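Local coordinates for protein dihydropteroate synthase (Clostridioides difficile, PDB 6PZ2) that catalyses the joining of p-aminobenzoate to a dihydropterin pyrophosphate to make dihydropteroate, a step of folate synthesis, at residues Y13-N19 against I245-V251; Y95-E101 against D120-V126; A132-H138 against K173-G179. All coordinates share one frame; numbering follows the deposited sequence.

Strand 13-19 opens the barrel near the N terminus, and contact 1 pairs it with strand 245-248, closing a loop that takes in almost the whole TIM-barrel chain. Contacts 2 and 3 nest inside that loop, one after the other. Contact 2 closes a short excursion, bringing the start of helix 97-105 against the turn into helix 123-129, with strand 110-113 between them in sequence. That second helix leads into strand 133-137, which contact 3 joins to strand 174-177 across helix 149-166. Contacts 1 and 3 both lie in the sheet and touch pteroic acid, their centres about 15 Å apart; contact 2 lies in the outer layer.

Contact 1: residues Y13-N19 against I245-V251. With PT1 (pteroic acid), chain K; SO4 (sulfate ion), chain B.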
loop_
_atom_site.group_PDB
_atom_site.type_symbol
_atom_site.label_atom_id
_atom_site.label_comp_id
_atom_site.label_asym_id
_atom_site.label_seq_id
_atom_site.Cartn_x
_atom_site.Cartn_y
_atom_site.Cartn_z
ATOM N N TYR A 13 9.119 11.259 -3.693
ATOM C CA TYR A 13 10.278 11.053 -4.558
ATOM C C TYR A 13 10.769 9.630 -4.300
ATOM O O TYR A 13 10.616 9.095 -3.181
ATOM C CB TYR A 13 11.337 12.148 -4.335
ATOM C CG TYR A 13 10.854 13.528 -4.710
ATOM C CD1 TYR A 13 10.907 13.974 -6.016
ATOM C CD2 TYR A 13 10.227 14.329 -3.783
ATOM C CE1 TYR A 13 10.377 15.201 -6.386
ATOM C CE2 TYR A 13 9.703 15.564 -4.129
ATOM C CZ TYR A 13 9.757 15.991 -5.442
ATOM O OH TYR A 13 9.235 17.204 -5.779
ATOM N N ILE A 14 11.302 9.047 -5.358
ATOM C CA ILE A 14 11.688 7.679 -5.331
ATOM C C ILE A 14 13.201 7.580 -5.501
ATOM O O ILE A 14 13.752 8.046 -6.480
ATOM C CB ILE A 14 10.968 6.872 -6.434
ATOM C CG1 ILE A 14 9.448 7.062 -6.393
ATOM C CG2 ILE A 14 11.359 5.405 -6.338
ATOM C CD1 ILE A 14 8.809 6.626 -5.093
ATOM N N MET A 15 13.825 6.861 -4.583
ATOM C CA MET A 15 15.244 6.589 -4.658
ATOM C C MET A 15 15.425 5.120 -5.044
ATOM O O MET A 15 15.046 4.266 -4.289
ATOM C CB MET A 15 15.915 6.899 -3.309
ATOM C CG MET A 15 17.342 6.359 -3.124
ATOM S SD MET A 15 18.005 6.733 -1.456
ATOM C CE MET A 15 18.382 8.458 -1.755
ATOM N N GLY A 16 16.029 4.825 -6.193
ATOM C CA GLY A 16 16.312 3.446 -6.584
ATOM C C GLY A 16 17.632 2.936 -6.040
ATOM O O GLY A 16 18.608 3.638 -5.966
ATOM N N ILE A 17 17.702 1.669 -5.703
ATOM C CA ILE A 17 18.890 1.128 -5.091
ATOM C C ILE A 17 19.801 0.524 -6.167
ATOM O O ILE A 17 19.351 -0.289 -6.954
ATOM C CB ILE A 17 18.465 0.086 -4.047
ATOM C CG1 ILE A 17 17.662 0.750 -2.932
ATOM C CG2 ILE A 17 19.684 -0.673 -3.539
ATOM C CD1 ILE A 17 16.944 -0.214 -2.019
ATOM N N LEU A 18 21.091 0.892 -6.176
ATOM C CA LEU A 18 22.084 0.293 -7.062
ATOM C C LEU A 18 23.275 -0.165 -6.216
ATOM O O LEU A 18 24.145 0.662 -5.916
ATOM C CB LEU A 18 22.516 1.325 -8.117
ATOM C CG LEU A 18 23.497 0.810 -9.172
ATOM C CD1 LEU A 18 22.889 -0.338 -9.946
ATOM C CD2 LEU A 18 23.904 1.904 -10.143
ATOM N N ASN A 19 23.314 -1.444 -5.851
ATOM C CA ASN A 19 24.448 -2.039 -5.119
ATOM C C ASN A 19 25.431 -2.647 -6.120
ATOM O O ASN A 19 25.027 -3.358 -7.005
ATOM C CB ASN A 19 24.017 -3.124 -4.122
ATOM C CG ASN A 19 23.260 -2.546 -2.935
ATOM O OD1 ASN A 19 23.723 -1.595 -2.291
ATOM N ND2 ASN A 19 22.074 -3.080 -2.649
ATOM N N ILE A 245 10.760 10.685 0.716
ATOM C CA ILE A 245 11.549 9.917 -0.193
ATOM C C ILE A 245 11.510 8.478 0.303
ATOM O O ILE A 245 11.784 8.281 1.495
ATOM C CB ILE A 245 13.023 10.390 -0.227
ATOM C CG1 ILE A 245 13.155 11.899 -0.455
ATOM C CG2 ILE A 245 13.811 9.575 -1.237
ATOM C CD1 ILE A 245 14.570 12.436 -0.434
ATOM N N VAL A 246 11.279 7.527 -0.597
ATOM C CA VAL A 246 11.371 6.117 -0.243
ATOM C C VAL A 246 12.515 5.494 -1.035
ATOM O O VAL A 246 12.647 5.722 -2.231
ATOM C CB VAL A 246 10.053 5.348 -0.474
ATOM C CG1 VAL A 246 9.001 5.778 0.530
ATOM C CG2 VAL A 246 9.515 5.482 -1.891
ATOM N N ARG A 247 13.307 4.683 -0.348
ATOM C CA ARG A 247 14.428 4.000 -0.962
ATOM C C ARG A 247 13.971 2.563 -1.240
ATOM O O ARG A 247 13.800 1.825 -0.284
ATOM C CB ARG A 247 15.625 3.996 0.007
ATOM C CG ARG A 247 16.891 3.294 -0.470
ATOM C CD ARG A 247 18.033 3.334 0.540
ATOM N NE ARG A 247 19.242 2.606 0.170
ATOM C CZ ARG A 247 19.410 1.294 0.247
ATOM N NH1 ARG A 247 18.474 0.510 0.762
ATOM N NH2 ARG A 247 20.528 0.765 -0.221
ATOM N N VAL A 248 13.897 2.150 -2.502
ATOM C CA VAL A 248 13.243 0.915 -2.919
ATOM C C VAL A 248 14.056 0.180 -3.985
ATOM O O VAL A 248 14.762 0.806 -4.774
ATOM C CB VAL A 248 11.823 1.180 -3.442
ATOM C CG1 VAL A 248 10.924 1.675 -2.317
ATOM C CG2 VAL A 248 11.842 2.151 -4.619
ATOM N N HIS A 249 13.940 -1.155 -3.984
ATOM C CA HIS A 249 14.402 -1.958 -5.115
ATOM C C HIS A 249 13.462 -1.903 -6.329
ATOM O O HIS A 249 13.922 -2.079 -7.441
ATOM C CB HIS A 249 14.521 -3.419 -4.709
ATOM C CG HIS A 249 15.476 -3.580 -3.584
ATOM N ND1 HIS A 249 15.050 -3.570 -2.268
ATOM C CD2 HIS A 249 16.814 -3.764 -3.582
ATOM C CE1 HIS A 249 16.108 -3.733 -1.498
ATOM N NE2 HIS A 249 17.210 -3.844 -2.273
ATOM N N ASP A 250 12.155 -1.771 -6.133
ATOM C CA ASP A 250 11.207 -1.941 -7.210
ATOM C C ASP A 250 10.598 -0.564 -7.460
ATOM O O ASP A 250 9.659 -0.114 -6.793
ATOM C CB ASP A 250 10.127 -2.972 -6.870
ATOM C CG ASP A 250 10.673 -4.348 -6.532
ATOM O OD1 ASP A 250 10.822 -4.677 -5.332
ATOM O OD2 ASP A 250 10.972 -5.068 -7.476
ATOM N N VAL A 251 11.160 0.107 -8.423
ATOM C CA VAL A 251 10.865 1.516 -8.528
ATOM C C VAL A 251 9.427 1.749 -9.038
ATOM O O VAL A 251 8.687 2.577 -8.479
ATOM C CB VAL A 251 11.939 2.194 -9.394
ATOM C CG1 VAL A 251 11.507 3.590 -9.861
ATOM C CG2 VAL A 251 13.261 2.249 -8.623
HETATM C C2 PT1 K . 17.868 2.694 4.772
HETATM C C3 PT1 K . 18.902 1.833 4.224
HETATM C C5 PT1 K . 20.000 2.551 3.575
HETATM N N6 PT1 K . 18.896 0.474 4.256
HETATM C C7 PT1 K . 19.013 4.617 4.106
HETATM N N9 PT1 K . 20.001 3.884 3.575
HETATM C C10 PT1 K . 19.919 -0.216 3.726
HETATM N N11 PT1 K . 19.042 5.961 4.052
HETATM C C12 PT1 K . 20.992 0.466 3.140
HETATM C C21 PT1 K . 17.080 -6.496 7.348
HETATM O O22 PT1 K . 16.680 -6.438 8.521
HETATM O O1 PT1 K . 16.795 2.180 5.393
HETATM N N4 PT1 K . 17.968 4.038 4.722
HETATM N N8 PT1 K . 20.997 1.815 3.039
HETATM C C13 PT1 K . 19.913 -1.728 3.804
HETATM N N14 PT1 K . 19.904 -2.103 5.214
HETATM C C15 PT1 K . 19.266 -3.199 5.679
HETATM C C16 PT1 K . 18.808 -4.222 4.840
HETATM C C17 PT1 K . 19.004 -3.271 7.041
HETATM C C18 PT1 K . 18.133 -5.308 5.391
HETATM C C19 PT1 K . 18.324 -4.353 7.594
HETATM C C20 PT1 K . 17.878 -5.368 6.763
HETATM O O23 PT1 K . 16.767 -7.460 6.648
HETATM S S SO4 B . 19.620 -3.118 0.361
HETATM O O1 SO4 B . 20.028 -4.057 1.431
HETATM O O2 SO4 B . 20.535 -1.956 0.350
HETATM O O3 SO4 B . 18.237 -2.655 0.611
HETATM O O4 SO4 B . 19.680 -3.806 -0.947
HETATM O O HOH W 1 17.262 -1.822 -7.421
HETATM O O HOH W 2 22.961 1.296 -2.446
#
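Ile-17 lays its CD1 methyl over the face of the His-249 imidazole, a CH-pi contact with CD1 3.6 Å from the ring centroid, while its CG1 covers one face of the Arg-247 guanidinium. A branched aliphatic side chain suits this place, offering hydrocarbon to the faces of two flat groups and leaving their N-H edges to polar partners. With CG anti to the backbone N (chi1 179°) and the chain extended, Arg-247 runs past Met-15, whose SD meets Arg-247 CG at 3.7 Å. The pterin covers the guanidinium face opposite Ile-17, N8 of pteroic acid lying 3.3 Å from Arg-247 CZ. The guanidinium edge faces a sulfate, NH2 bonded to O2 at 2.8 Å, while His-249 NE2 bonds sulfate O4 at 2.8 Å. Asp-53 pairs with Arg-247 NE, and Ser-211 holds His-249 ND1. The strands pair in parallel, Met-15 N donating to Val-246 O (2.9 Å) and Val-248 N to Met-15 O (3.0 Å). On the other face, Ile-14 CD1 presses on Val-246 CG2 at 3.5 Å. Arg-247 and His-249, helped weakly by Asn-19 and joined by Arg-60, hold a sulfate beside the pterin, implying an anion site, probably the one that receives the substrate's pyrophosphate.

Contact 2: residues Y95-E101 against D120-V126; sequences YKADVAE and DKNMASV
Asp-120 swings its carboxylate over the start of helix 97-105: chi1 of -169° carries it away from its own N and across to Ala-97. OD2 accepts from Ala-97 N at 2.8 Å, a nearly straight bond (164°) from above the carboxylate plane; OD1 takes Asn-122 N at 2.9 Å, on its anti side, capping the turn that leads into helix 123-129. Aspartate suits the place because its short arm can satisfy two backbone N-H groups at once; the first turn of helix 97-105 probably favours its negative charge, though nearby Asp-98, whose OD1 bonds Ser-68, would probably work against this. Met-123 reaches across to the loop before helix 97-105, its chain bent at chi2 and chi3, CE ending 3.3 Å from Tyr-95 C and SD 3.7 Å from Ala-100 CB. Ala-97 CB, small enough for close approach, meets Asn-122 CB of the turn at 3.6 Å, and Val-126 spans one turn of helix 97-105, CG2 against Ala-97 and CG1 3.8 Å from Glu-101 N. The Glu-101 carboxylate turns to Lys-129 and Tyr-130. Val-111 of strand 110-113 touches both Ala-100 and Met-123, placing this as packing of neighbouring helices in the outer layer of a TIM barrel.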
loop_
_atom_site.group_PDB
_atom_site.type_symbol
_atom_site.label_atom_id
_atom_site.label_comp_id
_atom_site.label_asym_id
_atom_site.label_seq_id
_atom_site.Cartn_x
_atom_site.Cartn_y
_atom_site.Cartn_z
ATOM N N TYR A 95 29.335 5.485 4.716
ATOM C CA TYR A 95 29.582 6.179 5.955
ATOM C C TYR A 95 31.045 6.627 6.043
ATOM O O TYR A 95 31.462 7.133 7.092
ATOM C CB TYR A 95 29.275 5.291 7.162
ATOM C CG TYR A 95 29.937 3.940 7.155
ATOM C CD1 TYR A 95 31.168 3.730 7.754
ATOM C CD2 TYR A 95 29.290 2.853 6.602
ATOM C CE1 TYR A 95 31.743 2.470 7.802
ATOM C CE2 TYR A 95 29.860 1.591 6.612
ATOM C CZ TYR A 95 31.095 1.402 7.204
ATOM O OH TYR A 95 31.643 0.150 7.189
ATOM N N LYS A 96 31.823 6.457 4.973
ATOM C CA LYS A 96 33.238 6.857 5.009
ATOM C C LYS A 96 33.429 8.199 4.296
ATOM O O LYS A 96 33.055 8.381 3.143
ATOM C CB LYS A 96 34.103 5.763 4.392
ATOM C CG LYS A 96 33.868 4.387 5.003
ATOM C CD LYS A 96 34.814 3.344 4.490
ATOM C CE LYS A 96 34.449 1.940 4.921
ATOM N NZ LYS A 96 33.215 1.439 4.270
ATOM N N ALA A 97 34.067 9.121 5.009
ATOM C CA ALA A 97 34.254 10.495 4.564
ATOM C C ALA A 97 35.125 10.556 3.305
ATOM O O ALA A 97 34.863 11.364 2.412
ATOM C CB ALA A 97 34.846 11.297 5.697
ATOM N N ASP A 98 36.122 9.687 3.193
ATOM C CA ASP A 98 37.019 9.704 2.003
ATOM C C ASP A 98 36.297 9.190 0.755
ATOM O O ASP A 98 36.512 9.723 -0.348
ATOM C CB ASP A 98 38.328 8.926 2.180
ATOM C CG ASP A 98 38.231 7.570 2.858
ATOM O OD1 ASP A 98 39.258 6.913 2.888
ATOM O OD2 ASP A 98 37.157 7.174 3.378
ATOM N N VAL A 99 35.425 8.204 0.940
ATOM C CA VAL A 99 34.600 7.737 -0.159
ATOM C C VAL A 99 33.665 8.869 -0.598
ATOM O O VAL A 99 33.537 9.176 -1.797
ATOM C CB VAL A 99 33.803 6.490 0.250
ATOM C CG1 VAL A 99 32.849 6.081 -0.849
ATOM C CG2 VAL A 99 34.712 5.335 0.643
ATOM N N ALA A 100 33.000 9.464 0.378
ATOM C CA ALA A 100 32.065 10.551 0.086
ATOM C C ALA A 100 32.739 11.694 -0.680
ATOM O O ALA A 100 32.173 12.285 -1.630
ATOM C CB ALA A 100 31.488 11.077 1.377
ATOM N N GLU A 101 33.914 12.050 -0.183
ATOM C CA GLU A 101 34.697 13.121 -0.798
ATOM C C GLU A 101 34.941 12.867 -2.287
ATOM O O GLU A 101 34.687 13.765 -3.109
ATOM C CB GLU A 101 36.063 13.291 -0.132
ATOM C CG GLU A 101 36.867 14.390 -0.808
ATOM C CD GLU A 101 37.576 15.327 0.145
ATOM O OE1 GLU A 101 38.120 14.843 1.177
ATOM O OE2 GLU A 101 37.554 16.530 -0.139
ATOM N N ASP A 120 32.478 8.416 10.977
ATOM C CA ASP A 120 33.661 9.043 10.498
ATOM C C ASP A 120 33.628 10.511 10.927
ATOM O O ASP A 120 32.796 11.296 10.417
ATOM C CB ASP A 120 33.769 8.884 8.975
ATOM C CG ASP A 120 35.116 9.286 8.371
ATOM O OD1 ASP A 120 35.690 10.297 8.827
ATOM O OD2 ASP A 120 35.540 8.630 7.395
ATOM N N LYS A 121 34.579 10.893 11.785
ATOM C CA LYS A 121 34.600 12.256 12.324
ATOM C C LYS A 121 34.778 13.269 11.185
ATOM O O LYS A 121 34.390 14.421 11.375
ATOM C CB LYS A 121 35.676 12.428 13.402
ATOM C CG LYS A 121 35.609 11.444 14.568
ATOM C CD LYS A 121 36.262 11.919 15.867
ATOM C CE LYS A 121 37.751 12.196 15.765
ATOM N NZ LYS A 121 38.567 10.969 15.575
ATOM N N ASN A 122 35.275 12.876 10.003
ATOM C CA ASN A 122 35.430 13.869 8.920
ATOM C C ASN A 122 34.180 14.051 8.051
ATOM O O ASN A 122 34.186 14.955 7.160
ATOM C CB ASN A 122 36.591 13.529 7.987
ATOM C CG ASN A 122 37.907 13.489 8.733
ATOM O OD1 ASN A 122 38.194 14.356 9.556
ATOM N ND2 ASN A 122 38.662 12.432 8.509
ATOM N N MET A 123 33.137 13.249 8.293
ATOM C CA MET A 123 32.047 13.175 7.322
ATOM C C MET A 123 31.321 14.517 7.270
ATOM O O MET A 123 31.039 14.995 6.193
ATOM C CB MET A 123 31.026 12.070 7.616
ATOM C CG MET A 123 29.891 12.062 6.590
ATOM S SD MET A 123 30.434 11.581 4.935
ATOM C CE MET A 123 30.500 9.813 5.209
ATOM N N ALA A 124 31.028 15.103 8.432
ATOM C CA ALA A 124 30.323 16.362 8.478
ATOM C C ALA A 124 31.081 17.431 7.698
ATOM O O ALA A 124 30.424 18.192 6.973
ATOM C CB ALA A 124 30.080 16.800 9.904
ATOM N N SER A 125 32.411 17.525 7.835
ATOM C CA SER A 125 33.105 18.659 7.168
ATOM C C SER A 125 33.217 18.394 5.664
ATOM O O SER A 125 33.154 19.336 4.856
ATOM C CB SER A 125 34.443 19.028 7.798
ATOM O OG SER A 125 35.276 17.904 7.960
ATOM N N VAL A 126 33.287 17.123 5.278
ATOM C CA VAL A 126 33.209 16.804 3.833
ATOM C C VAL A 126 31.874 17.285 3.261
ATOM O O VAL A 126 31.826 17.935 2.202
ATOM C CB VAL A 126 33.424 15.313 3.543
ATOM C CG1 VAL A 126 33.024 14.969 2.112
ATOM C CG2 VAL A 126 34.863 14.899 3.810
HETATM O O HOH W 3 29.879 8.379 9.306
#

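Contact 3: residues A132-H138 against K173-G179. With PT1 (pteroic acid), chain K; SO4 (sulfate ion), chain I.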
loop_
_atom_site.group_PDB
_atom_site.type_symbol
_atom_site.label_atom_id
_atom_site.label_comp_id
_atom_site.label_asym_id
_atom_site.label_seq_id
_atom_site.Cartn_x
_atom_site.Cartn_y
_atom_site.Cartn_z
ATOM N N ALA A 132 27.065 19.555 0.091
ATOM C CA ALA A 132 26.280 18.410 -0.363
ATOM C C ALA A 132 24.962 18.323 0.425
ATOM O O ALA A 132 24.804 18.872 1.528
ATOM C CB ALA A 132 27.097 17.167 -0.157
ATOM N N GLU A 133 24.034 17.544 -0.123
ATOM C CA GLU A 133 22.885 17.084 0.630
ATOM C C GLU A 133 23.340 15.859 1.412
ATOM O O GLU A 133 24.259 15.181 0.968
ATOM C CB GLU A 133 21.743 16.725 -0.307
ATOM C CG GLU A 133 21.801 17.585 -1.538
ATOM C CD GLU A 133 20.507 18.302 -1.778
ATOM O OE1 GLU A 133 20.375 19.431 -1.282
ATOM O OE2 GLU A 133 19.643 17.678 -2.409
ATOM N N VAL A 134 22.723 15.653 2.561
ATOM C CA VAL A 134 23.012 14.475 3.347
ATOM C C VAL A 134 21.708 13.881 3.898
ATOM O O VAL A 134 20.804 14.578 4.375
ATOM C CB VAL A 134 24.019 14.793 4.465
ATOM C CG1 VAL A 134 23.599 15.971 5.321
ATOM C CG2 VAL A 134 24.311 13.587 5.352
ATOM N N CYS A 135 21.676 12.556 3.874
ATOM C CA CYS A 135 20.725 11.815 4.615
ATOM C C CYS A 135 21.400 11.309 5.886
ATOM O O CYS A 135 22.300 10.484 5.837
ATOM C CB CYS A 135 20.161 10.647 3.812
ATOM S SG CYS A 135 18.958 9.646 4.733
ATOM N N ILE A 136 20.838 11.739 7.001
ATOM C CA ILE A 136 21.288 11.336 8.313
ATOM C C ILE A 136 20.358 10.243 8.823
ATOM O O ILE A 136 19.231 10.511 9.206
ATOM C CB ILE A 136 21.267 12.515 9.301
ATOM C CG1 ILE A 136 22.147 13.667 8.824
ATOM C CG2 ILE A 136 21.645 12.044 10.699
ATOM C CD1 ILE A 136 22.160 14.853 9.773
ATOM N N MET A 137 20.881 9.043 8.894
ATOM C CA MET A 137 20.099 7.925 9.271
ATOM C C MET A 137 20.430 7.520 10.712
ATOM O O MET A 137 21.585 7.515 11.080
ATOM C CB MET A 137 20.374 6.741 8.344
ATOM C CG MET A 137 19.340 5.638 8.479
ATOM S SD MET A 137 19.781 4.075 7.727
ATOM C CE MET A 137 20.733 3.335 9.056
ATOM N N HIS A 138 19.404 7.178 11.480
ATOM C CA HIS A 138 19.556 6.685 12.838
ATOM C C HIS A 138 20.128 5.270 12.799
ATOM O O HIS A 138 19.619 4.425 12.062
ATOM C CB HIS A 138 18.218 6.674 13.597
ATOM C CG HIS A 138 18.343 6.017 14.932
ATOM N ND1 HIS A 138 18.023 4.688 15.152
ATOM C CD2 HIS A 138 18.845 6.489 16.093
ATOM C CE1 HIS A 138 18.293 4.386 16.407
ATOM N NE2 HIS A 138 18.800 5.475 17.006
ATOM N N LYS A 173 19.863 21.214 3.645
ATOM C CA LYS A 173 20.520 20.142 2.926
ATOM C C LYS A 173 20.257 18.807 3.617
ATOM O O LYS A 173 20.736 17.784 3.131
ATOM C CB LYS A 173 22.042 20.309 2.926
ATOM C CG LYS A 173 22.546 21.521 2.174
ATOM C CD LYS A 173 22.170 21.487 0.719
ATOM C CE LYS A 173 22.854 22.615 -0.009
ATOM N NZ LYS A 173 23.007 22.269 -1.433
ATOM N N ILE A 174 19.617 18.856 4.770
ATOM C CA ILE A 174 19.494 17.659 5.589
ATOM C C ILE A 174 18.136 16.969 5.371
ATOM O O ILE A 174 17.084 17.613 5.245
ATOM C CB ILE A 174 19.709 17.991 7.070
ATOM C CG1 ILE A 174 21.144 18.473 7.296
ATOM C CG2 ILE A 174 19.367 16.799 7.961
ATOM C CD1 ILE A 174 21.352 19.096 8.655
ATOM N N VAL A 175 18.237 15.649 5.309
ATOM C CA VAL A 175 17.155 14.703 5.244
ATOM C C VAL A 175 17.371 13.721 6.397
ATOM O O VAL A 175 18.500 13.280 6.565
ATOM C CB VAL A 175 17.161 13.982 3.882
ATOM C CG1 VAL A 175 16.116 12.883 3.826
ATOM C CG2 VAL A 175 16.931 14.936 2.721
ATOM N N LEU A 176 16.323 13.339 7.131
ATOM C CA LEU A 176 16.442 12.359 8.216
ATOM C C LEU A 176 15.742 11.040 7.862
ATOM O O LEU A 176 14.721 11.010 7.177
ATOM C CB LEU A 176 15.820 12.930 9.493
ATOM C CG LEU A 176 16.209 14.356 9.882
ATOM C CD1 LEU A 176 15.444 14.783 11.129
ATOM C CD2 LEU A 176 17.705 14.478 10.122
ATOM N N ASP A 177 16.248 9.956 8.437
ATOM C CA ASP A 177 15.781 8.643 8.162
ATOM C C ASP A 177 15.883 7.833 9.457
ATOM O O ASP A 177 16.946 7.825 10.068
ATOM C CB ASP A 177 16.619 7.989 7.061
ATOM C CG ASP A 177 16.270 6.552 6.717
ATOM O OD1 ASP A 177 15.644 5.878 7.564
ATOM O OD2 ASP A 177 16.658 6.111 5.611
ATOM N N PRO A 178 14.800 7.147 9.847
ATOM C CA PRO A 178 14.759 6.501 11.154
ATOM C C PRO A 178 15.508 5.171 11.203
ATOM O O PRO A 178 15.653 4.578 12.292
ATOM C CB PRO A 178 13.271 6.227 11.388
ATOM C CG PRO A 178 12.790 5.978 9.986
ATOM C CD PRO A 178 13.481 7.085 9.214
ATOM N N GLY A 179 15.916 4.670 10.049
ATOM C CA GLY A 179 16.835 3.528 10.062
ATOM C C GLY A 179 16.128 2.237 10.418
ATOM O O GLY A 179 16.543 1.491 11.306
HETATM C C2 PT1 K . 17.868 2.694 4.772
HETATM C C3 PT1 K . 18.902 1.833 4.224
HETATM C C5 PT1 K . 20.000 2.551 3.575
HETATM N N6 PT1 K . 18.896 0.474 4.256
HETATM C C7 PT1 K . 19.013 4.617 4.106
HETATM N N9 PT1 K . 20.001 3.884 3.575
HETATM C C10 PT1 K . 19.919 -0.216 3.726
HETATM N N11 PT1 K . 19.042 5.961 4.052
HETATM C C12 PT1 K . 20.992 0.466 3.140
HETATM C C21 PT1 K . 17.080 -6.496 7.348
HETATM O O22 PT1 K . 16.680 -6.438 8.521
HETATM O O1 PT1 K . 16.795 2.180 5.393
HETATM N N4 PT1 K . 17.968 4.038 4.722
HETATM N N8 PT1 K . 20.997 1.815 3.039
HETATM C C13 PT1 K . 19.913 -1.728 3.804
HETATM N N14 PT1 K . 19.904 -2.103 5.214
HETATM C C15 PT1 K . 19.266 -3.199 5.679
HETATM C C16 PT1 K . 18.808 -4.222 4.840
HETATM C C17 PT1 K . 19.004 -3.271 7.041
HETATM C C18 PT1 K . 18.133 -5.308 5.391
HETATM C C19 PT1 K . 18.324 -4.353 7.594
HETATM C C20 PT1 K . 17.878 -5.368 6.763
HETATM O O23 PT1 K . 16.767 -7.460 6.648
HETATM S S SO4 I . 24.362 25.454 -2.793
HETATM O O1 SO4 I . 25.676 25.891 -3.326
HETATM O O2 SO4 I . 24.580 24.248 -1.962
HETATM O O3 SO4 I . 23.427 25.189 -3.923
HETATM O O4 SO4 I . 23.806 26.474 -1.876
#
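Asp-177 OD2 is gripped by the pterin end of pteroic acid: N11 donates to it at 2.9 Å, and N4 lies only 2.6 Å away. The other carboxylate oxygen, OD1, accepts from Gly-179 N at 2.8 Å in an Asx turn, which, with the ligand bond at OD2, helps hold the carboxylate's rotation. An acid suits this spot, matching the ligand's adjacent nitrogens. Across the strands, Met-137 lays its CG against Asp-177 CG (3.7 Å) and against Gly-179 CA; with chi1 and chi2 extended (-166° each) the chain carries SD to 3.5 Å from pterin N4. Cys-135 SG touches both Asp-177 CB and pterin N11, its small thiol suiting the pocket wall. Cys-135, Met-137 and Asp-177 share the sheet face that lines the pterin pocket. Strands 133-137 and 174-177 are joined through helix 149-166 as a right-handed beta-alpha-beta crossover of the TIM barrel, and five backbone bonds zip them in parallel, from Val-134 N to Lys-173 O through to His-138 N with Asp-177 O. On the opposite face Ile-136 CD1 meets Ile-174 CG2 at 3.9 Å; branched hydrocarbons suit this layer, where helix 149-166 packs on Ile-136 and Leu-176. At the strands' start, the aliphatic part of Lys-173 crosses Glu-133 at about a right angle, and its NZ, in a long salt bridge to Glu-133 OE1, reaches a sulfate O2 at 2.6 Å and also bonds Asp-131 O.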